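Local coordinates for protein alpha-fucosidase (Bifidobacterium bifidum, PDB 2EAB) that probably releases alpha-1,2-linked L-fucose from glycans by hydrolysis, this chain being the catalytic piece of a longer bifidobacterial protein, at residues Pro505-Pro509 and Glu538-Tyr542; Ser581-Gln585 and Pro688-Ile692; Leu587-Ile591 and Trp632-Lys636; Gln649-Trp653 and Ser681-Gly685. All coordinates share one frame; numbering follows the deposited sequence.

In the fold
All four contacts fall within the family 95 catalytic region, whose fold is an alpha/alpha barrel of helices. Helix 577-596 supplies one side of contacts 2 and 3, whose centres lie about 11 Å apart. Contact 1, between helices 507-520 and 525-546, closes first along the chain and touches both. Contacts 3 and 4 follow each other inside the loop that contact 2 closes. Contact 4 knits together two parts of the long connection between helices 632-639 and 697-711, its centre about 10 Å from that of contact 2, and backbone bonds join 681-685 to 688-692. That connection also carries Asp690, which binds calcium in another structure of this protein but not here.

Contact 1: residues Pro505-Pro509 and Glu538-Tyr542; sequences PAAVP and ESHFY
Val508 and Glu538 make the tight part of this contact. Atom CG1 of Val508 lies 3.4 Å from CD of Glu538 and at similar range from both carboxylate oxygens, so the methyl group sits over the flat face of the carboxylate instead of meeting one oxygen head-on. Glu538 reaches this place by a bend: CG is anti to the backbone N, and the chain then turns at chi2 (70°), setting the acid across Val508 and Pro509. Pro509 fills the neighbouring space, its CD 3.6 Å from Glu538 OE2 and its CG 3.7 Å from Tyr542 CE1, the pyrrolidine approaching the phenol ring obliquely. At the far end of that ring, Tyr542 OH is 3.6 Å from Pro505 CB. The nearby Ala506 N does not bond to the phenol oxygen, because the angle is poor.

The looser side is where a water takes the place of direct contact. It donates to Pro505 O at 2.8 Å and to Glu538 OE2 at 3.1 Å, bridging two acceptors that are themselves 4.5 Å apart. Both of its protons are thereby used, and the water gives OE2 a donor at this buried site; Tyr481 also packs on Glu538 and Val508. Every touching residue is buried, and Val583 and Met586 of helix 577-596 cover Tyr542 and Glu538. The beginning of helix 507-520 therefore rests on the later half of helix 525-546, the pairing expected of consecutive helices in a helical hairpin of a family 95 alpha/alpha barrel.

Contact 2: residues Ser581-Gln585 and Pro688-Ile692; sequences SLVWQ and PGDLI. With TRS (2-amino-2-hydroxymethyl-propane-1,3-diol), chain J.
Gln585 and Asp690 grip each other through two hydrogen bonds. The backbone N of Asp690 donates to Gln585 OE1 at 3.0 Å, nearly straight (164°), though from above the carbonyl plane. In return Gln585 NE2 donates to Asp690 OD1 at 2.8 Å; the acceptor lies in the amide plane, while the carboxylate is met from 57° above its own plane. NE2 also makes a weak bond to O1 of a bound TRS, probably from the crystallisation liquor, at 2.9 Å, and the TRS amine donates to Asp690 OD2 at 2.8 Å. A bend at chi2 (69°) turns the amide of Gln585 toward the loop. This is a barrel helix, 577-596, meeting the long loop that precedes helix 697-711; in another structure of this protein Asp690 binds calcium, as does Glu520, which here holds the same TRS. Arg734 takes the carbonyl oxygens of Pro688 and Gly689. Beside the polar pair, Leu691 CD1 stands over the centre of the Trp584 six-membered ring, 3.6 Å from its centroid, a CH-pi contact, whereas Asp690 OD1 comes to the ring edge, 3.3 Å from Trp584 CZ3. The other Leu691 methyl, CD2, lies 3.5 Å from Ser581 OG, a hydroxyl bonded to Thr577 O.

Contact 3: residues Leu587-Ile591 and Trp632-Lys636; sequences LNDAI and WSCAK
Leu587, Ala590 and Ile591 provide the apolar packing against Trp632 and Ala635. The two helical segments run nearly antiparallel, 158° between their directions, with axes 9.7 Å apart. Leu587 CD1 reaches Ala635 CB at 3.9 Å, and its other methyl, CD2, approaches the indole obliquely. Ile591 and Trp632 slide past each other in opposite directions, Ile591 CG1 coming within 3.7 Å of Trp632 CB.

The aromatic term is a CH-pi contact: Ala590 CB lies over one face of Trp632, 4.1 Å from the centroid of the six-membered ring and shifted toward the rim. With CG of Trp632 anti to its carbonyl carbon (chi1 -64°), the indole turns that face to Ala590 CB. Ser539 of helix 525-546 touches the same indole.

At the polar margin, the alkyl chain of Lys636 crosses Asn588 at a slant, CE 3.5 Å from Asn588 CG, near the middle of the amide. Ser633 OG bonds instead to Val604 O, while Cys634 points away into its disulfide with Cys610.

No hydrogen bond crosses between the segments, so the pair is held by van der Waals packing and the CH-pi contact; the polar side chains sit at the margin or, like Ser633 OG, bond outside the pair.

Contact 4: residues Gln649-Trp653 and Ser681-Gly685; sequences QIKEW and SHLLG. With EDO (1,2-ethanediol), chain D.
The long connection between helices 632-639 and 697-711 folds back on itself here, two irregular segments clasping the imidazole of His682. One face of the ring takes Glu652: its CB lies 4.0 Å from the ring centroid, and its carboxylate stacks with planes only 3° apart. On the opposite face sits CG of the next residue, Leu683. The edge is polar. His682 CD2 is 3.2 Å from Ile650 O, and His682 NE2 shares a hydrogen bond of 2.9 Å with a water, which also donates weakly to Ile650 O. The ring is thus sandwiched and held at one edge, while its ND1 is buried with no partner in the model. CG of His682 stands between the backbone N and the carbonyl carbon (chi1 62°), a setting that lays the ring across Glu652.

A second water donates to Glu652 OE2 at 2.8 Å and accepts from Ser681 N at 3.0 Å, linking the segments beyond the stack. Ser681 OG, also hydrogen-bonded to Pro566 O, accepts from O1 of an ethanediol, probably from the crystallisation liquor, at 2.8 Å. The apolar end is Ile650 CG1 against Leu683 CD2 at 4.0 Å.

The carboxylate of Glu652 also forms a salt bridge with Arg710 of helix 697-711 and bonds to Ser565 of strand 558-565. Leu707 touches Leu683, and Thr577, at the start of helix 577-596, touches His682, so the contact lies between those two helices and that strand.

Contact 1: residues Pro505-Pro509 and Glu538-Tyr542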
loop_
_atom_site.group_PDB
_atom_site.type_symbol
_atom_site.label_atom_id
_atom_site.label_comp_id
_atom_site.label_asym_id
_atom_site.label_seq_id
_atom_site.Cartn_x
_atom_site.Cartn_y
_atom_site.Cartn_z
ATOM N N PRO A 505 -11.637 15.134 0.549
ATOM C CA PRO A 505 -10.759 15.568 1.629
ATOM C C PRO A 505 -10.653 14.580 2.784
ATOM O O PRO A 505 -9.709 14.674 3.571
ATOM C CB PRO A 505 -11.382 16.886 2.088
ATOM C CG PRO A 505 -12.808 16.794 1.691
ATOM C CD PRO A 505 -12.825 15.993 0.425
ATOM N N ALA A 506 -11.595 13.643 2.892
ATOM C CA ALA A 506 -11.485 12.606 3.916
ATOM C C ALA A 506 -10.358 11.613 3.616
ATOM O O ALA A 506 -10.057 10.751 4.447
ATOM C CB ALA A 506 -12.811 11.891 4.127
ATOM N N ALA A 507 -9.734 11.749 2.444
ATOM C CA ALA A 507 -8.535 10.987 2.114
ATOM C C ALA A 507 -7.441 11.175 3.167
ATOM O O ALA A 507 -6.683 10.238 3.453
ATOM C CB ALA A 507 -8.017 11.394 0.747
ATOM N N VAL A 508 -7.338 12.381 3.727
ATOM C CA VAL A 508 -6.321 12.647 4.749
ATOM C C VAL A 508 -6.636 11.930 6.073
ATOM O O VAL A 508 -5.816 11.147 6.544
ATOM C CB VAL A 508 -6.015 14.161 4.915
ATOM C CG1 VAL A 508 -5.049 14.390 6.068
ATOM C CG2 VAL A 508 -5.440 14.719 3.624
ATOM N N PRO A 509 -7.840 12.142 6.653
ATOM C CA PRO A 509 -8.254 11.239 7.734
ATOM C C PRO A 509 -7.958 9.759 7.444
ATOM O O PRO A 509 -7.387 9.068 8.284
ATOM C CB PRO A 509 -9.760 11.506 7.842
ATOM C CG PRO A 509 -9.881 12.967 7.508
ATOM C CD PRO A 509 -8.829 13.221 6.439
ATOM N N GLU A 538 -5.099 17.714 11.953
ATOM C CA GLU A 538 -6.211 17.325 11.084
ATOM C C GLU A 538 -7.546 17.296 11.835
ATOM O O GLU A 538 -8.589 17.620 11.267
ATOM C CB GLU A 538 -5.936 16.005 10.356
ATOM C CG GLU A 538 -6.923 15.707 9.217
ATOM C CD GLU A 538 -6.774 16.630 8.012
ATOM O OE1 GLU A 538 -5.820 17.449 8.004
ATOM O OE2 GLU A 538 -7.612 16.536 7.080
ATOM N N SER A 539 -7.519 16.914 13.112
ATOM C CA SER A 539 -8.728 16.959 13.934
ATOM C C SER A 539 -9.157 18.405 14.169
ATOM O O SER A 539 -10.342 18.723 14.072
ATOM C CB SER A 539 -8.537 16.212 15.256
ATOM O OG SER A 539 -8.301 14.838 15.014
ATOM N N HIS A 540 -8.190 19.277 14.457
ATOM C CA HIS A 540 -8.463 20.706 14.558
ATOM C C HIS A 540 -9.154 21.212 13.292
ATOM O O HIS A 540 -10.149 21.941 13.353
ATOM C CB HIS A 540 -7.166 21.481 14.764
ATOM C CG HIS A 540 -7.376 22.946 14.956
ATOM N ND1 HIS A 540 -7.345 23.859 13.924
ATOM C CD2 HIS A 540 -7.654 23.650 16.076
ATOM C CE1 HIS A 540 -7.579 25.067 14.408
ATOM N NE2 HIS A 540 -7.773 24.966 15.710
ATOM N N PHE A 541 -8.610 20.811 12.147
ATOM C CA PHE A 541 -9.116 21.216 10.845
ATOM C C PHE A 541 -10.564 20.784 10.669
ATOM O O PHE A 541 -11.423 21.600 10.329
ATOM C CB PHE A 541 -8.228 20.623 9.745
ATOM C CG PHE A 541 -8.661 20.971 8.348
ATOM C CD1 PHE A 541 -8.846 22.300 7.962
ATOM C CD2 PHE A 541 -8.868 19.967 7.411
ATOM C CE1 PHE A 541 -9.248 22.615 6.667
ATOM C CE2 PHE A 541 -9.250 20.274 6.114
ATOM C CZ PHE A 541 -9.451 21.600 5.738
ATOM N N TYR A 542 -10.845 19.511 10.924
ATOM C CA TYR A 542 -12.199 19.016 10.745
ATOM C C TYR A 542 -13.183 19.642 11.714
ATOM O O TYR A 542 -14.260 20.070 11.310
ATOM C CB TYR A 542 -12.254 17.480 10.752
ATOM C CG TYR A 542 -12.269 16.985 9.334
ATOM C CD1 TYR A 542 -11.082 16.851 8.609
ATOM C CD2 TYR A 542 -13.473 16.729 8.685
ATOM C CE1 TYR A 542 -11.099 16.451 7.278
ATOM C CE2 TYR A 542 -13.501 16.331 7.359
ATOM C CZ TYR A 542 -12.311 16.190 6.664
ATOM O OH TYR A 542 -12.324 15.802 5.347
HETATM O O HOH W 1 -8.192 17.022 4.107
#

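Contact 2: residues Ser581-Gln585 and Pro688-Ile692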
loop_
_atom_site.group_PDB
_atom_site.type_symbol
_atom_site.label_atom_id
_atom_site.label_comp_id
_atom_site.label_asym_id
_atom_site.label_seq_id
_atom_site.Cartn_x
_atom_site.Cartn_y
_atom_site.Cartn_z
ATOM N N SER A 581 -17.713 7.992 8.727
ATOM C CA SER A 581 -16.989 6.853 9.293
ATOM C C SER A 581 -15.506 7.166 9.416
ATOM O O SER A 581 -14.870 6.822 10.420
ATOM C CB SER A 581 -17.189 5.594 8.451
ATOM O OG SER A 581 -18.543 5.179 8.490
ATOM N N LEU A 582 -14.965 7.827 8.397
ATOM C CA LEU A 582 -13.556 8.196 8.400
ATOM C C LEU A 582 -13.246 9.263 9.447
ATOM O O LEU A 582 -12.237 9.175 10.155
ATOM C CB LEU A 582 -13.110 8.663 7.015
ATOM C CG LEU A 582 -13.004 7.550 5.971
ATOM C CD1 LEU A 582 -12.687 8.142 4.615
ATOM C CD2 LEU A 582 -11.965 6.504 6.359
ATOM N N VAL A 583 -14.096 10.279 9.553
ATOM C CA VAL A 583 -13.848 11.342 10.530
ATOM C C VAL A 583 -14.017 10.813 11.957
ATOM O O VAL A 583 -13.227 11.152 12.844
ATOM C CB VAL A 583 -14.696 12.603 10.243
ATOM C CG1 VAL A 583 -14.544 13.642 11.358
ATOM C CG2 VAL A 583 -14.271 13.206 8.910
ATOM N N TRP A 584 -15.021 9.962 12.155
ATOM C CA TRP A 584 -15.217 9.297 13.439
ATOM C C TRP A 584 -13.960 8.524 13.835
ATOM O O TRP A 584 -13.493 8.634 14.976
ATOM C CB TRP A 584 -16.433 8.378 13.371
ATOM C CG TRP A 584 -16.780 7.689 14.657
ATOM C CD1 TRP A 584 -17.653 8.122 15.614
ATOM C CD2 TRP A 584 -16.274 6.431 15.117
ATOM N NE1 TRP A 584 -17.717 7.212 16.642
ATOM C CE2 TRP A 584 -16.885 6.162 16.361
ATOM C CE3 TRP A 584 -15.371 5.497 14.591
ATOM C CZ2 TRP A 584 -16.612 5.001 17.095
ATOM C CZ3 TRP A 584 -15.099 4.345 15.323
ATOM C CH2 TRP A 584 -15.726 4.104 16.558
ATOM N N GLN A 585 -13.399 7.768 12.891
ATOM C CA GLN A 585 -12.210 6.977 13.183
ATOM C C GLN A 585 -11.013 7.854 13.507
ATOM O O GLN A 585 -10.225 7.523 14.402
ATOM C CB GLN A 585 -11.858 6.045 12.028
ATOM C CG GLN A 585 -10.989 4.883 12.469
ATOM C CD GLN A 585 -11.755 3.919 13.351
ATOM O OE1 GLN A 585 -12.693 3.273 12.900
ATOM N NE2 GLN A 585 -11.380 3.844 14.626
ATOM N N PRO A 688 -11.048 -0.624 7.080
ATOM C CA PRO A 688 -10.138 -1.054 8.154
ATOM C C PRO A 688 -10.556 -0.707 9.578
ATOM O O PRO A 688 -9.890 -1.144 10.527
ATOM C CB PRO A 688 -8.855 -0.297 7.820
ATOM C CG PRO A 688 -9.347 0.986 7.217
ATOM C CD PRO A 688 -10.579 0.616 6.430
ATOM N N GLY A 689 -11.633 0.059 9.726
ATOM C CA GLY A 689 -12.005 0.665 11.005
ATOM C C GLY A 689 -12.501 -0.280 12.083
ATOM O O GLY A 689 -12.488 -1.504 11.920
ATOM N N ASP A 690 -12.917 0.304 13.203
ATOM C CA ASP A 690 -13.474 -0.475 14.315
ATOM C C ASP A 690 -14.863 -0.002 14.711
ATOM O O ASP A 690 -15.315 -0.226 15.839
ATOM C CB ASP A 690 -12.528 -0.505 15.530
ATOM C CG ASP A 690 -12.460 0.820 16.276
ATOM O OD1 ASP A 690 -13.005 1.837 15.792
ATOM O OD2 ASP A 690 -11.839 0.834 17.367
ATOM N N LEU A 691 -15.534 0.639 13.763
ATOM C CA LEU A 691 -16.893 1.104 13.941
ATOM C C LEU A 691 -17.886 -0.055 13.852
ATOM O O LEU A 691 -18.916 -0.057 14.533
ATOM C CB LEU A 691 -17.172 2.147 12.867
ATOM C CG LEU A 691 -18.460 2.952 12.848
ATOM C CD1 LEU A 691 -18.748 3.618 14.192
ATOM C CD2 LEU A 691 -18.331 3.988 11.749
ATOM N N ILE A 692 -17.562 -1.036 13.015
ATOM C CA ILE A 692 -18.386 -2.220 12.813
ATOM C C ILE A 692 -17.492 -3.423 13.059
ATOM O O ILE A 692 -16.572 -3.695 12.283
ATOM C CB ILE A 692 -18.978 -2.286 11.381
ATOM C CG1 ILE A 692 -19.823 -1.042 11.074
ATOM C CG2 ILE A 692 -19.786 -3.567 11.197
ATOM C CD1 ILE A 692 -20.186 -0.883 9.594
HETATM C C TRS J . -8.710 2.507 18.294
HETATM C C1 TRS J . -9.541 3.784 18.288
HETATM C C2 TRS J . -8.952 1.781 19.599
HETATM C C3 TRS J . -7.226 2.841 18.153
HETATM N N TRS J . -9.133 1.649 17.185
HETATM O O1 TRS J . -9.676 4.314 16.963
HETATM O O2 TRS J . -8.679 2.383 20.755
HETATM O O3 TRS J . -6.428 1.653 18.234
#

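Contact 3: residues Leu587-Ile591 and Trp632-Lys636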
loop_
_atom_site.group_PDB
_atom_site.type_symbol
_atom_site.label_atom_id
_atom_site.label_comp_id
_atom_site.label_asym_id
_atom_site.label_seq_id
_atom_site.Cartn_x
_atom_site.Cartn_y
_atom_site.Cartn_z
ATOM N N LEU A 587 -11.029 10.937 14.806
ATOM C CA LEU A 587 -11.196 11.503 16.142
ATOM C C LEU A 587 -10.952 10.449 17.219
ATOM O O LEU A 587 -10.369 10.746 18.262
ATOM C CB LEU A 587 -12.576 12.148 16.297
ATOM C CG LEU A 587 -12.831 13.389 15.433
ATOM C CD1 LEU A 587 -14.283 13.821 15.539
ATOM C CD2 LEU A 587 -11.895 14.544 15.803
ATOM N N ASN A 588 -11.387 9.223 16.949
ATOM C CA ASN A 588 -11.147 8.098 17.843
ATOM C C ASN A 588 -9.642 7.867 18.038
ATOM O O ASN A 588 -9.150 7.814 19.175
ATOM C CB ASN A 588 -11.832 6.853 17.274
ATOM C CG ASN A 588 -12.141 5.811 18.332
ATOM O OD1 ASN A 588 -11.736 5.922 19.492
ATOM N ND2 ASN A 588 -12.873 4.784 17.931
ATOM N N ASP A 589 -8.918 7.757 16.923
ATOM C CA ASP A 589 -7.463 7.608 16.954
ATOM C C ASP A 589 -6.781 8.798 17.634
ATOM O O ASP A 589 -5.846 8.610 18.424
ATOM C CB ASP A 589 -6.887 7.459 15.535
ATOM C CG ASP A 589 -7.157 6.095 14.891
ATOM O OD1 ASP A 589 -7.696 5.184 15.543
ATOM O OD2 ASP A 589 -6.797 5.937 13.702
ATOM N N ALA A 590 -7.240 10.010 17.320
ATOM C CA ALA A 590 -6.666 11.224 17.899
ATOM C C ALA A 590 -6.824 11.258 19.417
ATOM O O ALA A 590 -5.888 11.614 20.134
ATOM C CB ALA A 590 -7.289 12.460 17.267
ATOM N N ILE A 591 -8.008 10.886 19.896
ATOM C CA ILE A 591 -8.270 10.798 21.330
ATOM C C ILE A 591 -7.341 9.777 21.981
ATOM O O ILE A 591 -6.774 10.036 23.046
ATOM C CB ILE A 591 -9.757 10.475 21.606
ATOM C CG1 ILE A 591 -10.622 11.700 21.286
ATOM C CG2 ILE A 591 -9.968 10.046 23.059
ATOM C CD1 ILE A 591 -12.098 11.402 21.110
ATOM N N TRP A 632 -12.890 16.960 20.980
ATOM C CA TRP A 632 -12.852 15.772 20.143
ATOM C C TRP A 632 -13.895 14.733 20.556
ATOM O O TRP A 632 -14.553 14.150 19.698
ATOM C CB TRP A 632 -11.458 15.153 20.128
ATOM C CG TRP A 632 -10.412 16.040 19.515
ATOM C CD1 TRP A 632 -10.609 17.191 18.792
ATOM C CD2 TRP A 632 -8.999 15.832 19.554
ATOM N NE1 TRP A 632 -9.402 17.711 18.394
ATOM C CE2 TRP A 632 -8.397 16.891 18.842
ATOM C CE3 TRP A 632 -8.179 14.844 20.122
ATOM C CZ2 TRP A 632 -7.012 17.000 18.695
ATOM C CZ3 TRP A 632 -6.802 14.952 19.972
ATOM C CH2 TRP A 632 -6.235 16.021 19.263
ATOM N N SER A 633 -14.056 14.510 21.863
ATOM C CA SER A 633 -15.070 13.570 22.364
ATOM C C SER A 633 -16.481 14.003 21.980
ATOM O O SER A 633 -17.308 13.178 21.583
ATOM C CB SER A 633 -14.981 13.414 23.884
ATOM O OG SER A 633 -13.739 12.845 24.264
ATOM N N CYS A 634 -16.755 15.300 22.101
ATOM C CA CYS A 634 -18.060 15.833 21.747
ATOM C C CYS A 634 -18.334 15.645 20.256
ATOM O O CYS A 634 -19.353 15.070 19.876
ATOM C CB CYS A 634 -18.163 17.303 22.141
ATOM S SG CYS A 634 -19.724 18.052 21.639
ATOM N N ALA A 635 -17.407 16.103 19.417
ATOM C CA ALA A 635 -17.562 15.993 17.966
ATOM C C ALA A 635 -17.784 14.539 17.545
ATOM O O ALA A 635 -18.692 14.238 16.769
ATOM C CB ALA A 635 -16.351 16.584 17.248
ATOM N N LYS A 636 -16.969 13.636 18.088
ATOM C CA LYS A 636 -17.053 12.215 17.753
ATOM C C LYS A 636 -18.435 11.647 18.088
ATOM O O LYS A 636 -19.006 10.879 17.308
ATOM C CB LYS A 636 -15.962 11.447 18.502
ATOM C CG LYS A 636 -15.975 9.946 18.303
ATOM C CD LYS A 636 -14.769 9.315 18.970
ATOM C CE LYS A 636 -14.911 7.811 19.069
ATOM N NZ LYS A 636 -15.882 7.413 20.120
#

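Contact 4: residues Gln649-Trp653 and Ser681-Gly685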
loop_
_atom_site.group_PDB
_atom_site.type_symbol
_atom_site.label_atom_id
_atom_site.label_comp_id
_atom_site.label_asym_id
_atom_site.label_seq_id
_atom_site.Cartn_x
_atom_site.Cartn_y
_atom_site.Cartn_z
ATOM N N GLN A 649 -29.687 -3.015 6.055
ATOM C CA GLN A 649 -28.393 -2.655 5.481
ATOM C C GLN A 649 -27.750 -1.494 6.237
ATOM O O GLN A 649 -28.439 -0.714 6.887
ATOM C CB GLN A 649 -28.585 -2.273 4.004
ATOM C CG GLN A 649 -28.997 -0.798 3.722
ATOM C CD GLN A 649 -30.452 -0.445 4.051
ATOM O OE1 GLN A 649 -31.181 -1.207 4.692
ATOM N NE2 GLN A 649 -30.872 0.731 3.603
ATOM N N ILE A 650 -26.426 -1.371 6.139
ATOM C CA ILE A 650 -25.753 -0.139 6.550
ATOM C C ILE A 650 -26.112 0.940 5.530
ATOM O O ILE A 650 -25.845 0.775 4.337
ATOM C CB ILE A 650 -24.212 -0.306 6.579
ATOM C CG1 ILE A 650 -23.781 -1.437 7.525
ATOM C CG2 ILE A 650 -23.528 1.019 6.924
ATOM C CD1 ILE A 650 -23.958 -1.155 9.012
ATOM N N LYS A 651 -26.728 2.028 5.983
ATOM C CA LYS A 651 -27.063 3.121 5.066
ATOM C C LYS A 651 -25.798 3.740 4.486
ATOM O O LYS A 651 -24.805 3.931 5.197
ATOM C CB LYS A 651 -27.868 4.208 5.771
ATOM C CG LYS A 651 -29.269 3.802 6.179
ATOM C CD LYS A 651 -30.024 4.978 6.766
ATOM C CE LYS A 651 -31.341 4.525 7.377
ATOM N NZ LYS A 651 -32.154 5.670 7.853
ATOM N N GLU A 652 -25.843 4.062 3.196
ATOM C CA GLU A 652 -24.745 4.753 2.530
ATOM C C GLU A 652 -24.943 6.276 2.606
ATOM O O GLU A 652 -23.963 7.029 2.675
ATOM C CB GLU A 652 -24.591 4.243 1.089
ATOM C CG GLU A 652 -23.440 4.893 0.316
ATOM C CD GLU A 652 -22.972 4.108 -0.904
ATOM O OE1 GLU A 652 -23.570 3.066 -1.248
ATOM O OE2 GLU A 652 -21.989 4.557 -1.533
ATOM N N TRP A 653 -26.207 6.706 2.625
ATOM C CA TRP A 653 -26.573 8.113 2.798
ATOM C C TRP A 653 -27.575 8.245 3.928
ATOM O O TRP A 653 -28.376 7.338 4.162
ATOM C CB TRP A 653 -27.192 8.684 1.522
ATOM C CG TRP A 653 -26.286 8.608 0.345
ATOM C CD1 TRP A 653 -25.335 9.522 -0.026
ATOM C CD2 TRP A 653 -26.225 7.552 -0.614
ATOM N NE1 TRP A 653 -24.690 9.096 -1.162
ATOM C CE2 TRP A 653 -25.220 7.891 -1.548
ATOM C CE3 TRP A 653 -26.932 6.352 -0.784
ATOM C CZ2 TRP A 653 -24.899 7.069 -2.630
ATOM C CZ3 TRP A 653 -26.615 5.541 -1.859
ATOM C CH2 TRP A 653 -25.608 5.903 -2.769
ATOM N N SER A 681 -18.070 2.374 -0.266
ATOM C CA SER A 681 -17.457 3.468 0.483
ATOM C C SER A 681 -18.009 3.621 1.893
ATOM O O SER A 681 -17.346 4.163 2.769
ATOM C CB SER A 681 -17.597 4.781 -0.287
ATOM O OG SER A 681 -16.935 4.703 -1.536
ATOM N N HIS A 682 -19.222 3.127 2.101
ATOM C CA HIS A 682 -19.874 3.209 3.402
ATOM C C HIS A 682 -19.499 2.080 4.367
ATOM O O HIS A 682 -20.007 2.034 5.494
ATOM C CB HIS A 682 -21.390 3.250 3.211
ATOM C CG HIS A 682 -21.953 2.030 2.553
ATOM N ND1 HIS A 682 -21.415 1.486 1.406
ATOM C CD2 HIS A 682 -23.023 1.266 2.871
ATOM C CE1 HIS A 682 -22.125 0.428 1.057
ATOM N NE2 HIS A 682 -23.106 0.273 1.929
ATOM N N LEU A 683 -18.607 1.186 3.944
ATOM C CA LEU A 683 -18.210 0.067 4.796
ATOM C C LEU A 683 -16.795 0.182 5.362
ATOM O O LEU A 683 -16.272 -0.778 5.919
ATOM C CB LEU A 683 -18.411 -1.270 4.074
ATOM C CG LEU A 683 -19.857 -1.599 3.681
ATOM C CD1 LEU A 683 -19.914 -2.952 3.012
ATOM C CD2 LEU A 683 -20.815 -1.544 4.874
ATOM N N LEU A 684 -16.190 1.364 5.268
ATOM C CA LEU A 684 -14.847 1.565 5.806
ATOM C C LEU A 684 -14.779 1.419 7.324
ATOM O O LEU A 684 -13.702 1.176 7.875
ATOM C CB LEU A 684 -14.273 2.909 5.353
ATOM C CG LEU A 684 -14.200 3.102 3.836
ATOM C CD1 LEU A 684 -13.512 4.422 3.517
ATOM C CD2 LEU A 684 -13.497 1.936 3.133
ATOM N N GLY A 685 -15.923 1.555 7.989
ATOM C CA GLY A 685 -16.014 1.311 9.429
ATOM C C GLY A 685 -15.895 -0.156 9.815
ATOM O O GLY A 685 -15.560 -0.475 10.962
HETATM C C1 EDO D . -13.477 4.406 -0.934
HETATM O O1 EDO D . -14.402 3.617 -1.836
HETATM C C2 EDO D . -13.307 5.810 -1.639
HETATM O O2 EDO D . -12.510 5.617 -2.897
HETATM O O HOH W 2 -25.529 -1.296 1.766
HETATM O O HOH W 3 -19.833 3.143 -2.505
#